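Fiber protein 2 (Fowl adenovirus 1, PDB 2VTW) probably forms, as a homotrimer, the short capsid spike whose C-terminal head domain, the part described here, meets a host receptor for initial attachment. Local coordinates at residues R70-F79 with Y164-S175; Y124-Y134 with S146-T154. All blocks are in the same frame, centred on the assembly; numbering follows the deposited sequence.

Contact 1: R70-F79 with Y164-S175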
loop_
_atom_site.group_PDB
_atom_site.type_symbol
_atom_site.label_atom_id
_atom_site.label_comp_id
_atom_site.label_asym_id
_atom_site.label_seq_id
_atom_site.Cartn_x
_atom_site.Cartn_y
_atom_site.Cartn_z
ATOM N N ARG A 70 -8.719 -21.691 -8.376
ATOM C CA ARG A 70 -7.726 -21.033 -7.516
ATOM C C ARG A 70 -8.164 -19.646 -6.979
ATOM O O ARG A 70 -7.594 -19.160 -5.990
ATOM C CB ARG A 70 -6.393 -20.932 -8.262
ATOM C CG ARG A 70 -5.733 -22.295 -8.474
ATOM C CD ARG A 70 -4.379 -22.222 -9.137
ATOM N NE ARG A 70 -4.404 -21.744 -10.524
ATOM C CZ ARG A 70 -3.967 -20.552 -10.958
ATOM N NH1 ARG A 70 -3.460 -19.629 -10.132
ATOM N NH2 ARG A 70 -4.038 -20.265 -12.254
ATOM N N TYR A 71 -9.163 -19.021 -7.612
ATOM C CA TYR A 71 -9.589 -17.654 -7.231
ATOM C C TYR A 71 -10.858 -17.672 -6.418
ATOM O O TYR A 71 -11.680 -18.555 -6.569
ATOM C CB TYR A 71 -9.827 -16.769 -8.447
ATOM C CG TYR A 71 -8.634 -16.454 -9.311
ATOM C CD1 TYR A 71 -7.399 -17.115 -9.168
ATOM C CD2 TYR A 71 -8.747 -15.526 -10.315
ATOM C CE1 TYR A 71 -6.331 -16.808 -9.996
ATOM C CE2 TYR A 71 -7.700 -15.245 -11.152
ATOM C CZ TYR A 71 -6.498 -15.867 -10.979
ATOM O OH TYR A 71 -5.474 -15.544 -11.827
ATOM N N PHE A 72 -11.007 -16.693 -5.537
ATOM C CA PHE A 72 -12.285 -16.450 -4.890
ATOM C C PHE A 72 -12.460 -14.985 -4.523
ATOM O O PHE A 72 -11.469 -14.272 -4.272
ATOM C CB PHE A 72 -12.498 -17.370 -3.686
ATOM C CG PHE A 72 -11.651 -17.063 -2.486
ATOM C CD1 PHE A 72 -12.057 -16.128 -1.554
ATOM C CD2 PHE A 72 -10.476 -17.776 -2.249
ATOM C CE1 PHE A 72 -11.305 -15.860 -0.441
ATOM C CE2 PHE A 72 -9.710 -17.523 -1.127
ATOM C CZ PHE A 72 -10.125 -16.573 -0.215
ATOM N N THR A 73 -13.718 -14.542 -4.483
ATOM C CA THR A 73 -14.035 -13.120 -4.309
ATOM C C THR A 73 -14.786 -12.886 -3.019
ATOM O O THR A 73 -15.685 -13.660 -2.646
ATOM C CB THR A 73 -14.845 -12.586 -5.502
ATOM O OG1 THR A 73 -14.097 -12.789 -6.702
ATOM C CG2 THR A 73 -15.212 -11.095 -5.346
ATOM N N VAL A 74 -14.392 -11.822 -2.337
ATOM C CA VAL A 74 -15.093 -11.281 -1.194
ATOM C C VAL A 74 -15.518 -9.828 -1.548
ATOM O O VAL A 74 -14.716 -9.033 -2.060
ATOM C CB VAL A 74 -14.198 -11.291 0.066
ATOM C CG1 VAL A 74 -14.888 -10.572 1.260
ATOM C CG2 VAL A 74 -13.868 -12.723 0.436
ATOM N N TRP A 75 -16.794 -9.518 -1.317
ATOM C CA TRP A 75 -17.351 -8.180 -1.509
ATOM C C TRP A 75 -17.411 -7.431 -0.200
ATOM O O TRP A 75 -18.021 -7.907 0.746
ATOM C CB TRP A 75 -18.769 -8.282 -2.100
ATOM C CG TRP A 75 -18.746 -8.608 -3.534
ATOM C CD1 TRP A 75 -18.882 -9.831 -4.092
ATOM C CD2 TRP A 75 -18.546 -7.685 -4.617
ATOM N NE1 TRP A 75 -18.777 -9.735 -5.458
ATOM C CE2 TRP A 75 -18.564 -8.425 -5.801
ATOM C CE3 TRP A 75 -18.320 -6.311 -4.689
ATOM C CZ2 TRP A 75 -18.402 -7.833 -7.049
ATOM C CZ3 TRP A 75 -18.160 -5.729 -5.917
ATOM C CH2 TRP A 75 -18.208 -6.476 -7.081
ATOM N N VAL A 76 -16.758 -6.274 -0.111
ATOM C CA VAL A 76 -16.965 -5.389 1.049
ATOM C C VAL A 76 -18.009 -4.340 0.670
ATOM O O VAL A 76 -17.894 -3.678 -0.388
ATOM C CB VAL A 76 -15.678 -4.717 1.549
ATOM C CG1 VAL A 76 -15.980 -3.654 2.592
ATOM C CG2 VAL A 76 -14.749 -5.773 2.123
ATOM N N SER A 77 -19.014 -4.201 1.541
ATOM C CA SER A 77 -20.200 -3.385 1.266
ATOM C C SER A 77 -20.453 -2.477 2.424
ATOM O O SER A 77 -20.176 -2.846 3.556
ATOM C CB SER A 77 -21.418 -4.270 1.010
ATOM O OG SER A 77 -22.580 -3.496 0.740
ATOM N N SER A 78 -20.892 -1.254 2.099
ATOM C CA SER A 78 -21.433 -0.305 3.042
ATOM C C SER A 78 -22.998 -0.291 3.009
ATOM O O SER A 78 -23.598 0.448 3.764
ATOM C CB SER A 78 -20.930 1.108 2.733
ATOM O OG SER A 78 -21.372 1.548 1.448
ATOM N N PHE A 79 -23.607 -1.080 2.122
ATOM C CA PHE A 79 -25.073 -1.177 1.964
ATOM C C PHE A 79 -25.492 -2.562 2.464
ATOM O O PHE A 79 -25.715 -3.495 1.672
ATOM C CB PHE A 79 -25.479 -1.026 0.495
ATOM C CG PHE A 79 -25.017 0.265 -0.150
ATOM C CD1 PHE A 79 -25.660 1.465 0.119
ATOM C CD2 PHE A 79 -23.937 0.270 -1.030
ATOM C CE1 PHE A 79 -25.252 2.640 -0.487
ATOM C CE2 PHE A 79 -23.524 1.436 -1.638
ATOM C CZ PHE A 79 -24.177 2.625 -1.373
ATOM N N TYR A 164 -24.967 -0.008 -7.102
ATOM C CA TYR A 164 -24.294 0.423 -5.877
ATOM C C TYR A 164 -22.768 0.142 -5.998
ATOM O O TYR A 164 -22.342 -0.894 -6.523
ATOM C CB TYR A 164 -24.803 -0.363 -4.660
ATOM C CG TYR A 164 -26.282 -0.247 -4.385
ATOM C CD1 TYR A 164 -26.752 0.488 -3.303
ATOM C CD2 TYR A 164 -27.208 -0.916 -5.189
ATOM C CE1 TYR A 164 -28.130 0.582 -3.032
ATOM C CE2 TYR A 164 -28.594 -0.828 -4.932
ATOM C CZ TYR A 164 -29.045 -0.072 -3.855
ATOM O OH TYR A 164 -30.407 0.023 -3.588
ATOM N N ASN A 165 -21.962 1.059 -5.474
ATOM C CA ASN A 165 -20.495 0.921 -5.528
ATOM C C ASN A 165 -19.955 0.200 -4.287
ATOM O O ASN A 165 -20.089 0.671 -3.164
ATOM C CB ASN A 165 -19.835 2.276 -5.703
ATOM C CG ASN A 165 -20.215 2.958 -7.014
ATOM O OD1 ASN A 165 -20.316 2.342 -8.084
ATOM N ND2 ASN A 165 -20.442 4.243 -6.926
ATOM N N LEU A 166 -19.385 -0.978 -4.531
ATOM C CA LEU A 166 -18.759 -1.833 -3.523
ATOM C C LEU A 166 -17.291 -2.101 -3.908
ATOM O O LEU A 166 -16.903 -1.831 -5.043
ATOM C CB LEU A 166 -19.498 -3.173 -3.433
ATOM C CG LEU A 166 -20.813 -3.234 -2.603
ATOM C CD1 LEU A 166 -21.916 -2.355 -3.213
ATOM C CD2 LEU A 166 -21.248 -4.699 -2.473
ATOM N N ILE A 167 -16.517 -2.665 -2.972
ATOM C CA ILE A 167 -15.147 -3.130 -3.245
ATOM C C ILE A 167 -15.083 -4.661 -3.414
ATOM O O ILE A 167 -15.389 -5.383 -2.492
ATOM C CB ILE A 167 -14.129 -2.703 -2.113
ATOM C CG1 ILE A 167 -14.370 -1.260 -1.657
ATOM C CG2 ILE A 167 -12.655 -2.941 -2.618
ATOM C CD1 ILE A 167 -13.748 -0.874 -0.331
ATOM N N ALA A 168 -14.676 -5.130 -4.588
ATOM C CA ALA A 168 -14.417 -6.543 -4.833
ATOM C C ALA A 168 -12.939 -6.856 -4.535
ATOM O O ALA A 168 -12.041 -6.154 -5.027
ATOM C CB ALA A 168 -14.754 -6.919 -6.267
ATOM N N PHE A 169 -12.716 -7.873 -3.701
ATOM C CA PHE A 169 -11.386 -8.419 -3.403
ATOM C C PHE A 169 -11.344 -9.810 -3.983
ATOM O O PHE A 169 -12.080 -10.671 -3.521
ATOM C CB PHE A 169 -11.160 -8.551 -1.906
ATOM C CG PHE A 169 -10.995 -7.253 -1.173
ATOM C CD1 PHE A 169 -9.765 -6.866 -0.696
ATOM C CD2 PHE A 169 -12.089 -6.453 -0.899
ATOM C CE1 PHE A 169 -9.608 -5.693 0.004
ATOM C CE2 PHE A 169 -11.938 -5.249 -0.191
ATOM C CZ PHE A 169 -10.711 -4.864 0.252
ATOM N N THR A 170 -10.524 -10.046 -5.002
ATOM C CA THR A 170 -10.372 -11.398 -5.538
ATOM C C THR A 170 -9.014 -11.961 -5.129
ATOM O O THR A 170 -7.957 -11.408 -5.480
ATOM C CB THR A 170 -10.628 -11.506 -7.046
ATOM O OG1 THR A 170 -11.962 -11.060 -7.361
ATOM C CG2 THR A 170 -10.484 -12.949 -7.521
ATOM N N PHE A 171 -9.077 -13.053 -4.371
ATOM C CA PHE A 171 -7.910 -13.750 -3.837
ATOM C C PHE A 171 -7.467 -14.773 -4.847
ATOM O O PHE A 171 -8.230 -15.662 -5.199
ATOM C CB PHE A 171 -8.263 -14.404 -2.507
ATOM C CG PHE A 171 -8.617 -13.409 -1.435
ATOM C CD1 PHE A 171 -7.721 -13.109 -0.433
ATOM C CD2 PHE A 171 -9.850 -12.764 -1.432
ATOM C CE1 PHE A 171 -8.024 -12.175 0.554
ATOM C CE2 PHE A 171 -10.171 -11.822 -0.445
ATOM C CZ PHE A 171 -9.275 -11.533 0.548
ATOM N N GLN A 172 -6.233 -14.642 -5.320
ATOM C CA GLN A 172 -5.727 -15.459 -6.394
ATOM C C GLN A 172 -4.621 -16.383 -5.861
ATOM O O GLN A 172 -3.455 -15.963 -5.722
ATOM C CB GLN A 172 -5.224 -14.562 -7.514
ATOM C CG GLN A 172 -6.232 -13.436 -7.856
ATOM C CD GLN A 172 -5.842 -12.600 -9.044
ATOM O OE1 GLN A 172 -6.698 -11.966 -9.673
ATOM N NE2 GLN A 172 -4.551 -12.600 -9.389
ATOM N N CYS A 173 -5.017 -17.623 -5.540
ATOM C CA CYS A 173 -4.103 -18.651 -4.997
ATOM C C CYS A 173 -3.131 -19.158 -6.047
ATOM O O CYS A 173 -3.516 -19.398 -7.207
ATOM C CB CYS A 173 -4.885 -19.848 -4.457
ATOM S SG CYS A 173 -5.920 -19.525 -3.034
ATOM N N ALA A 174 -1.872 -19.337 -5.650
ATOM C CA ALA A 174 -0.843 -19.865 -6.576
ATOM C C ALA A 174 -1.106 -21.332 -6.929
ATOM O O ALA A 174 -0.811 -21.756 -8.059
ATOM C CB ALA A 174 0.561 -19.694 -5.994
ATOM N N SER A 175 -1.672 -22.074 -5.964
ATOM C CA SER A 175 -1.945 -23.521 -6.076
ATOM C C SER A 175 -3.388 -23.871 -5.769
ATOM O O SER A 175 -4.010 -23.278 -4.881
ATOM C CB SER A 175 -1.074 -24.319 -5.089
ATOM O OG SER A 175 0.292 -24.218 -5.438
HETATM O O HOH W 1 -20.380 -0.031 -0.398
#

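Contact 2: Y124-Y134 with S146-T154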
loop_
_atom_site.group_PDB
_atom_site.type_symbol
_atom_site.label_atom_id
_atom_site.label_comp_id
_atom_site.label_asym_id
_atom_site.label_seq_id
_atom_site.Cartn_x
_atom_site.Cartn_y
_atom_site.Cartn_z
ATOM N N TYR A 124 -17.855 -12.858 -9.352
ATOM C CA TYR A 124 -17.287 -11.751 -10.102
ATOM C C TYR A 124 -15.754 -11.716 -9.885
ATOM O O TYR A 124 -15.296 -11.708 -8.742
ATOM C CB TYR A 124 -17.921 -10.448 -9.626
ATOM C CG TYR A 124 -17.415 -9.228 -10.370
ATOM C CD1 TYR A 124 -17.936 -8.885 -11.612
ATOM C CD2 TYR A 124 -16.421 -8.416 -9.831
ATOM C CE1 TYR A 124 -17.483 -7.784 -12.299
ATOM C CE2 TYR A 124 -15.964 -7.300 -10.525
ATOM C CZ TYR A 124 -16.499 -7.003 -11.753
ATOM O OH TYR A 124 -16.078 -5.913 -12.455
ATOM N N ALA A 125 -14.994 -11.691 -10.985
ATOM C CA ALA A 125 -13.520 -11.561 -10.970
ATOM C C ALA A 125 -13.103 -10.090 -10.919
ATOM O O ALA A 125 -13.216 -9.380 -11.917
ATOM C CB ALA A 125 -12.915 -12.209 -12.216
ATOM N N SER A 126 -12.652 -9.648 -9.746
ATOM C CA SER A 126 -11.949 -8.364 -9.583
ATOM C C SER A 126 -10.722 -8.352 -10.493
ATOM O O SER A 126 -9.872 -9.231 -10.392
ATOM C CB SER A 126 -11.553 -8.204 -8.130
ATOM O OG SER A 126 -11.078 -6.914 -7.835
ATOM N N ARG A 127 -10.631 -7.378 -11.399
ATOM C CA ARG A 127 -9.529 -7.355 -12.384
ATOM C C ARG A 127 -8.742 -6.034 -12.568
ATOM O O ARG A 127 -7.619 -6.060 -13.079
ATOM C CB ARG A 127 -10.074 -7.797 -13.729
ATOM C CG ARG A 127 -10.331 -9.304 -13.790
ATOM C CD ARG A 127 -10.722 -9.794 -15.171
ATOM N NE ARG A 127 -9.787 -9.305 -16.182
ATOM C CZ ARG A 127 -8.602 -9.834 -16.470
ATOM N NH1 ARG A 127 -8.148 -10.931 -15.851
ATOM N NH2 ARG A 127 -7.865 -9.251 -17.408
ATOM N N PHE A 128 -9.320 -4.891 -12.183
ATOM C CA PHE A 128 -8.780 -3.586 -12.586
ATOM C C PHE A 128 -8.545 -2.741 -11.349
ATOM O O PHE A 128 -9.483 -2.264 -10.708
ATOM C CB PHE A 128 -9.719 -2.875 -13.587
ATOM C CG PHE A 128 -10.074 -3.723 -14.772
ATOM C CD1 PHE A 128 -9.158 -3.931 -15.786
ATOM C CD2 PHE A 128 -11.300 -4.379 -14.835
ATOM C CE1 PHE A 128 -9.479 -4.760 -16.884
ATOM C CE2 PHE A 128 -11.626 -5.198 -15.903
ATOM C CZ PHE A 128 -10.717 -5.387 -16.938
ATOM N N GLY A 129 -7.271 -2.541 -11.039
ATOM C CA GLY A 129 -6.859 -1.933 -9.803
ATOM C C GLY A 129 -5.543 -2.567 -9.364
ATOM O O GLY A 129 -4.871 -3.252 -10.149
ATOM N N VAL A 130 -5.160 -2.309 -8.124
ATOM C CA VAL A 130 -3.879 -2.749 -7.618
ATOM C C VAL A 130 -3.934 -4.258 -7.342
ATOM O O VAL A 130 -4.973 -4.773 -6.930
ATOM C CB VAL A 130 -3.484 -1.986 -6.323
ATOM C CG1 VAL A 130 -4.287 -2.460 -5.133
ATOM C CG2 VAL A 130 -1.983 -2.129 -6.049
ATOM N N LEU A 131 -2.802 -4.928 -7.550
ATOM C CA LEU A 131 -2.605 -6.329 -7.167
ATOM C C LEU A 131 -1.542 -6.388 -6.084
ATOM O O LEU A 131 -0.402 -5.969 -6.327
ATOM C CB LEU A 131 -2.140 -7.150 -8.378
ATOM C CG LEU A 131 -1.978 -8.647 -8.126
ATOM C CD1 LEU A 131 -3.353 -9.333 -7.977
ATOM C CD2 LEU A 131 -1.113 -9.290 -9.202
ATOM N N GLU A 132 -1.909 -6.855 -4.894
ATOM C CA GLU A 132 -0.985 -6.971 -3.777
ATOM C C GLU A 132 -0.659 -8.441 -3.493
ATOM O O GLU A 132 -1.522 -9.294 -3.604
ATOM C CB GLU A 132 -1.614 -6.362 -2.534
ATOM C CG GLU A 132 -1.815 -4.837 -2.585
ATOM C CD GLU A 132 -0.551 -4.013 -2.350
ATOM O OE1 GLU A 132 0.615 -4.515 -2.459
ATOM O OE2 GLU A 132 -0.751 -2.818 -2.044
ATOM N N SER A 133 0.575 -8.728 -3.093
ATOM C CA SER A 133 1.021 -10.110 -2.879
ATOM C C SER A 133 1.088 -10.454 -1.411
ATOM O O SER A 133 1.669 -9.726 -0.640
ATOM C CB SER A 133 2.379 -10.346 -3.557
ATOM O OG SER A 133 2.309 -10.020 -4.960
ATOM N N TYR A 134 0.456 -11.564 -1.019
ATOM C CA TYR A 134 0.477 -12.018 0.380
ATOM C C TYR A 134 0.898 -13.470 0.477
ATOM O O TYR A 134 0.725 -14.261 -0.449
ATOM C CB TYR A 134 -0.915 -11.888 1.064
ATOM C CG TYR A 134 -1.402 -10.496 1.091
ATOM C CD1 TYR A 134 -1.315 -9.714 2.236
ATOM C CD2 TYR A 134 -1.938 -9.939 -0.056
ATOM C CE1 TYR A 134 -1.752 -8.392 2.217
ATOM C CE2 TYR A 134 -2.365 -8.647 -0.083
ATOM C CZ TYR A 134 -2.259 -7.878 1.046
ATOM O OH TYR A 134 -2.716 -6.592 0.943
ATOM N N SER A 146 1.323 -18.783 -2.069
ATOM C CA SER A 146 1.041 -17.348 -1.906
ATOM C C SER A 146 -0.256 -16.976 -2.648
ATOM O O SER A 146 -0.668 -17.649 -3.578
ATOM C CB SER A 146 2.211 -16.478 -2.408
ATOM O OG SER A 146 3.263 -16.477 -1.453
ATOM N N ILE A 147 -0.866 -15.883 -2.208
ATOM C CA ILE A 147 -2.157 -15.412 -2.713
ATOM C C ILE A 147 -1.987 -13.925 -3.040
ATOM O O ILE A 147 -1.638 -13.137 -2.182
ATOM C CB ILE A 147 -3.295 -15.579 -1.640
ATOM C CG1 ILE A 147 -3.535 -17.053 -1.299
ATOM C CG2 ILE A 147 -4.578 -14.947 -2.121
ATOM C CD1 ILE A 147 -4.499 -17.277 -0.105
ATOM N N ASP A 148 -2.196 -13.562 -4.295
ATOM C CA ASP A 148 -2.282 -12.165 -4.674
ATOM C C ASP A 148 -3.741 -11.763 -4.557
ATOM O O ASP A 148 -4.633 -12.583 -4.830
ATOM C CB ASP A 148 -1.846 -11.983 -6.108
ATOM C CG ASP A 148 -0.360 -12.245 -6.307
ATOM O OD1 ASP A 148 0.419 -11.994 -5.363
ATOM O OD2 ASP A 148 -0.008 -12.665 -7.423
ATOM N N VAL A 149 -3.984 -10.519 -4.144
ATOM C CA VAL A 149 -5.334 -9.975 -4.092
ATOM C C VAL A 149 -5.484 -8.773 -5.035
ATOM O O VAL A 149 -4.763 -7.768 -4.892
ATOM C CB VAL A 149 -5.695 -9.557 -2.652
ATOM C CG1 VAL A 149 -7.189 -9.234 -2.560
ATOM C CG2 VAL A 149 -5.307 -10.669 -1.644
ATOM N N ARG A 150 -6.390 -8.895 -6.006
ATOM C CA ARG A 150 -6.830 -7.766 -6.838
ATOM C C ARG A 150 -7.964 -7.009 -6.151
ATOM O O ARG A 150 -8.920 -7.608 -5.686
ATOM C CB ARG A 150 -7.278 -8.251 -8.203
ATOM C CG ARG A 150 -7.612 -7.120 -9.203
ATOM C CD ARG A 150 -6.383 -6.469 -9.722
ATOM N NE ARG A 150 -5.583 -7.379 -10.529
ATOM C CZ ARG A 150 -4.452 -7.056 -11.144
ATOM N NH1 ARG A 150 -3.942 -5.847 -11.030
ATOM N NH2 ARG A 150 -3.825 -7.964 -11.886
ATOM N N MET A 151 -7.854 -5.682 -6.078
ATOM C CA MET A 151 -8.847 -4.872 -5.389
ATOM C C MET A 151 -9.439 -3.820 -6.354
ATOM O O MET A 151 -8.701 -3.039 -6.977
ATOM C CB MET A 151 -8.237 -4.242 -4.157
ATOM C CG MET A 151 -7.557 -5.256 -3.213
ATOM S SD MET A 151 -6.386 -4.445 -2.127
ATOM C CE MET A 151 -5.303 -5.800 -1.733
ATOM N N GLN A 152 -10.775 -3.838 -6.487
ATOM C CA GLN A 152 -11.465 -3.083 -7.512
ATOM C C GLN A 152 -12.807 -2.566 -6.987
ATOM O O GLN A 152 -13.728 -3.349 -6.701
ATOM C CB GLN A 152 -11.679 -3.947 -8.747
ATOM C CG GLN A 152 -12.347 -3.237 -9.948
ATOM C CD GLN A 152 -12.908 -4.246 -10.927
ATOM O OE1 GLN A 152 -12.169 -4.892 -11.669
ATOM N NE2 GLN A 152 -14.226 -4.416 -10.910
ATOM N N VAL A 153 -12.912 -1.248 -6.836
ATOM C CA VAL A 153 -14.226 -0.637 -6.587
ATOM C C VAL A 153 -15.079 -0.839 -7.855
ATOM O O VAL A 153 -14.651 -0.536 -8.970
ATOM C CB VAL A 153 -14.105 0.825 -6.243
ATOM C CG1 VAL A 153 -15.482 1.504 -6.241
ATOM C CG2 VAL A 153 -13.422 0.973 -4.901
ATOM N N THR A 154 -16.277 -1.374 -7.673
ATOM C CA THR A 154 -17.078 -1.899 -8.778
ATOM C C THR A 154 -18.546 -1.507 -8.597
ATOM O O THR A 154 -19.063 -1.578 -7.484
ATOM C CB THR A 154 -17.031 -3.458 -8.786
ATOM O OG1 THR A 154 -15.663 -3.920 -8.738
ATOM C CG2 THR A 154 -17.715 -3.990 -9.992
HETATM O O HOH W 2 -6.997 -9.888 -11.473
#

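Contact 1: R70-F79 with Y164-S175
Strands 71-76 and 164-173 are antiparallel neighbours in the beta sandwich of the fibre head, and paired side chains on both faces of the sheet show how such a pair is locked in register. Phe72, Val74 and Val76 sit opposite Phe171, Phe169 and Ile167 as hydrogen-bonded pairs, the shortest of their backbone bonds running from Phe171 N to Phe72 O at 2.7 Å. Phe72 takes the crowded rotamer, with CG between the backbone N and the carbonyl carbon (chi1 72°), which swings its ring over CB of Phe171. The two rings are almost parallel, 8° apart, but slid so far that they barely overlap. Val74 CG2 and Val76 CG2 then pack against Phe171 CE2 and Phe169 CE2. This is the inner side of the sandwich: Phe169 and Phe171 also touch strands 43-53 and 185-197 across the core, and Phe29 meets Phe72 edge-to-face.

The other face carries Tyr71, Thr73 and Trp75. Gln172 is stacked on the Tyr71 ring, its CG 3.8 Å from the ring centroid and its amide plane only 9° from the ring plane. Between the threonines, Thr170 OG1 donates to Thr73 OG1 at 2.8 Å, and Thr73 OG1 is in turn bonded to Tyr124 O, so the two hydroxyls act in series. Ala168 CB presses on the six-membered ring of Trp75, 3.6 Å from its centroid, while Phe115 also meets this indole. Beyond the end of strand 71-76, Phe79 receives the edge of the Tyr164 ring on its face, an edge-to-face pair with centroids 4.8 Å apart. Just before that strand begins, the Arg70 chain bends at chi3 and brings NH1 within 2.9 Å of Cys173 O, which lies in the guanidinium plane.

Contact 2: Y124-Y134 with S146-T154
Arg150 reaches from strand 147-154 to the 124-134 segment, and nearly every atom of its side chain has a neighbour there. CB and CG lie against Ser126 O, CG at 3.3 Å. Bends at chi2 (75°) and chi3 (66°) then turn the chain, so that CD passes the carbonyl oxygens of Gly129 and Val130. NE donates to a water that also lies within hydrogen-bonding distance of Ser126 O. The guanidinium is sandwiched, with Arg127 O over one face and Leu131 CB over the other, and NH1 donates to Gly129 O at 2.9 Å, close to the guanidinium plane. Together these contacts fix the orientation of the guanidinium plane.

The strands form a beta hairpin, in which Glu132 pairs with Val149 and Tyr134 with Ile147 through backbone hydrogen bonds. Gly129, Val130 and Leu131 pair antiparallel with a strand of the second subunit, and Ser133 and Tyr134 with one of the third, so the sheet continues across the trimer interface. Arg135 of the second subunit donates to Arg127 O.

Facing the loop that leads into the hairpin, Gln152 takes over. Its OE1 accepts from Arg127 N and Phe128 N, each at 2.9 Å, the first from above the amide plane and the second on a lone pair. NE2 donates to Tyr124 OH at 2.8 Å, at the edge of that ring, and to Thr154 OG1, so both ends of the amide are engaged. Nearer the hairpin turn, Ser133 OG donates a hydrogen bond to Asp148 OD1 from above the carboxylate plane, at 2.8 Å.

Overall arrangement
Both contacts belong to one sheet, where strand 147-157 lies beside strand 163-173, and along the chain contact 2 is nested within the loop that contact 1 closes. Contact 1, near the centre of the chain, is largely buried; among its side chains, aromatic and aliphatic packing dominates, and neither segment touches another subunit. Contact 2 is only partly buried and reaches the subunit interface, with a chemistry richer in polar side chains: an arginine, a glutamine and a serine-aspartate pair work alongside the backbone. The seam between them is itself bonded, Gln172 N lying 2.7 Å from Asp148 O in a probable hydrogen bond, while Trp75 packs against Tyr124.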